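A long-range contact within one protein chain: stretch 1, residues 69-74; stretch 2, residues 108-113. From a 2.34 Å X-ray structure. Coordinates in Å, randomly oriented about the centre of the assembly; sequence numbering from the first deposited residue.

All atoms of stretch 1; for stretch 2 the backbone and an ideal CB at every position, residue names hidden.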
# COMPACT_ATOMS: atom_id res chain seq x y z
N ALA C 69 7.86 -16.77 -16.36
CA ALA C 69 7.20 -17.69 -17.32
C ALA C 69 6.56 -16.85 -18.43
O ALA C 69 6.13 -15.72 -18.13
CB ALA C 69 6.17 -18.52 -16.60
N ARG C 70 6.48 -17.38 -19.65
CA ARG C 70 5.91 -16.57 -20.76
C ARG C 70 5.43 -17.45 -21.93
O ARG C 70 5.83 -18.62 -22.00
CB ARG C 70 6.97 -15.59 -21.28
CG ARG C 70 8.14 -16.26 -21.97
CD ARG C 70 9.19 -15.27 -22.44
NE ARG C 70 8.67 -14.33 -23.42
CZ ARG C 70 8.98 -13.04 -23.46
NH1 ARG C 70 9.83 -12.54 -22.58
NH2 ARG C 70 8.45 -12.26 -24.38
N SER C 71 4.61 -16.85 -22.79
CA SER C 71 4.05 -17.44 -24.00
C SER C 71 4.08 -16.38 -25.08
O SER C 71 4.00 -15.18 -24.79
CB SER C 71 2.62 -17.95 -23.79
OG SER C 71 2.60 -19.15 -23.03
N TYR C 72 4.19 -16.81 -26.33
CA TYR C 72 4.34 -15.87 -27.43
C TYR C 72 3.54 -16.35 -28.63
O TYR C 72 3.54 -17.54 -28.96
CB TYR C 72 5.82 -15.71 -27.79
CG TYR C 72 6.13 -14.95 -29.06
CD1 TYR C 72 5.73 -13.63 -29.22
CD2 TYR C 72 6.87 -15.54 -30.08
CE1 TYR C 72 6.04 -12.92 -30.37
CE2 TYR C 72 7.17 -14.84 -31.24
CZ TYR C 72 6.76 -13.53 -31.38
OH TYR C 72 7.06 -12.84 -32.52
N SER C 73 2.86 -15.40 -29.27
CA SER C 73 2.19 -15.63 -30.55
C SER C 73 2.20 -14.31 -31.30
O SER C 73 2.32 -13.24 -30.71
CB SER C 73 0.76 -16.15 -30.36
OG SER C 73 0.75 -17.46 -29.83
N ARG C 74 2.08 -14.40 -32.62
CA ARG C 74 2.17 -13.22 -33.46
C ARG C 74 1.21 -13.32 -34.64
O ARG C 74 0.87 -14.41 -35.09
CB ARG C 74 3.61 -13.00 -33.97
CG ARG C 74 4.21 -14.21 -34.66
CD ARG C 74 5.51 -13.84 -35.36
NE ARG C 74 6.08 -14.95 -36.10
CZ ARG C 74 7.18 -15.60 -35.74
NH1 ARG C 74 7.84 -15.24 -34.65
NH2 ARG C 74 7.63 -16.61 -36.48
N UNK C 108 12.77 -22.59 -27.97
CA UNK C 108 11.36 -22.53 -28.43
C UNK C 108 10.48 -21.88 -27.35
O UNK C 108 10.88 -21.90 -26.17
CB UNK C 108 10.84 -23.93 -28.76
N UNK C 109 9.33 -21.34 -27.75
CA UNK C 109 8.40 -20.69 -26.79
C UNK C 109 6.99 -21.26 -26.95
O UNK C 109 6.58 -21.52 -28.10
CB UNK C 109 8.38 -19.17 -27.00
N UNK C 110 6.28 -21.44 -25.84
CA UNK C 110 4.89 -21.95 -25.87
C UNK C 110 4.00 -20.89 -26.52
O UNK C 110 4.26 -19.69 -26.31
CB UNK C 110 4.39 -22.29 -24.46
N UNK C 111 3.00 -21.32 -27.29
CA UNK C 111 2.11 -20.35 -27.97
C UNK C 111 0.98 -19.97 -27.01
O UNK C 111 0.68 -20.76 -26.11
CB UNK C 111 1.54 -20.93 -29.27
N UNK C 112 0.40 -18.78 -27.19
CA UNK C 112 -0.69 -18.35 -26.33
C UNK C 112 -1.93 -19.19 -26.63
O UNK C 112 -2.24 -19.48 -27.79
CB UNK C 112 -0.98 -16.86 -26.52
N UNK C 113 -2.63 -19.60 -25.57
CA UNK C 113 -3.84 -20.41 -25.73
C UNK C 113 -4.86 -19.70 -26.61
O UNK C 113 -5.02 -18.48 -26.54
CB UNK C 113 -4.46 -20.73 -24.37

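Stretch 2 crosses the strand of residues 69-74 obliquely, the two directions 71° apart, and its backbone already supplies one firm link: Tyr 72 N donates to the carbonyl O of position 110 at 2.9 Å, whatever side chain stands there.

At position 108 the ideal CB has nothing of stretch 1 within 5.5 Å, so the strand sets no preference. The deposited residue is Gln 108, poorly ordered and without contact to the strand.

At position 109 CA-to-CB points toward the strand, and the ideal CB lies 4.4 Å from Tyr 72 CB. Nearby runs the extended aliphatic part of Arg 70, which ends in a guanidinium group. A long apolar or aromatic side chain could lie along these methylenes, and an acidic one might seek the charge. The residue is Phe 109. With chi1 at -78° (m), its ring reaches Arg 70, where CE1 comes within 3.4 Å of Arg 70 CD, an oblique contact, while its CB keeps apolar company with Tyr 72 CB.

Position 110 points sideways, with its ideal CB 3.9 Å from Ser 71 OG and 4.6 Å from Arg 70 O. A small or polar side chain would suit such surroundings, but the main work is done by the backbone, whose O also receives a CA-H...O contact from Ser 71 CA at 3.2 Å. Asn 110 is found here; its amide makes no hydrogen bond to the strand, and its CB lies against Ser 71 OG.

At position 111 CA-to-CB points away overall, yet the ideal CB is 3.6 Å from Ser 73 OG. The CA faces Tyr 72 O at 3.3 Å in a nearly straight CA-H...O contact. Many side chains could extend outward from here, small polar ones among them. Ser 111 fits, its CB touching Ser 73 OG. Its backbone O is also linked to Ser 71 OG through a water, which lies 2.9 Å from Ser 71 OG and donates a weak bond of 3.3 Å to Ser 111 O.

The backbone N of position 112 donates to Ser 73 OG at 3.0 Å, fixing the chain beside the strand. The CB points sideways, 4.6 Å from Ser 71 CB, so an aliphatic side chain could cover the serine methylene. Ile 112 does so: CG1 packs 3.8 Å from Ser 71 CB, and CD1 continues the branch.

Position 113 points away and finds no partner in the strand, leaving its choice free of this contact. Asn 113 occupies the N-cap position before a helix, although its side chain makes no capping bond.

Stretch 2, residues 108-113: QFNSIN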
# COMPACT_ATOMS: atom_id res chain seq x y z
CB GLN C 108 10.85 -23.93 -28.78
CG GLN C 108 11.04 -24.94 -27.65
CD GLN C 108 12.49 -25.24 -27.37
OE1 GLN C 108 13.18 -24.48 -26.69
NE2 GLN C 108 12.97 -26.35 -27.90
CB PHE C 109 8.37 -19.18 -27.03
CG PHE C 109 9.55 -18.42 -26.48
CD1 PHE C 109 9.61 -18.08 -25.13
CD2 PHE C 109 10.60 -18.05 -27.29
CE1 PHE C 109 10.69 -17.39 -24.62
CE2 PHE C 109 11.68 -17.36 -26.78
CZ PHE C 109 11.73 -17.03 -25.45
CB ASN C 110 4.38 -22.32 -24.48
CG ASN C 110 4.91 -23.65 -23.99
OD1 ASN C 110 5.08 -24.58 -24.78
ND2 ASN C 110 5.16 -23.76 -22.70
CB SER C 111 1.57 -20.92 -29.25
OG SER C 111 1.21 -22.28 -29.08
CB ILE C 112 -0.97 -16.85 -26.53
CG1 ILE C 112 0.25 -16.04 -26.11
CG2 ILE C 112 -2.19 -16.42 -25.73
CD1 ILE C 112 0.23 -14.61 -26.61
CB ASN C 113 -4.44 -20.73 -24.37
CG ASN C 113 -3.57 -21.68 -23.56
OD1 ASN C 113 -2.80 -22.46 -24.13
ND2 ASN C 113 -3.69 -21.63 -22.24
O HOH W 1 0.26 -20.83 -22.82
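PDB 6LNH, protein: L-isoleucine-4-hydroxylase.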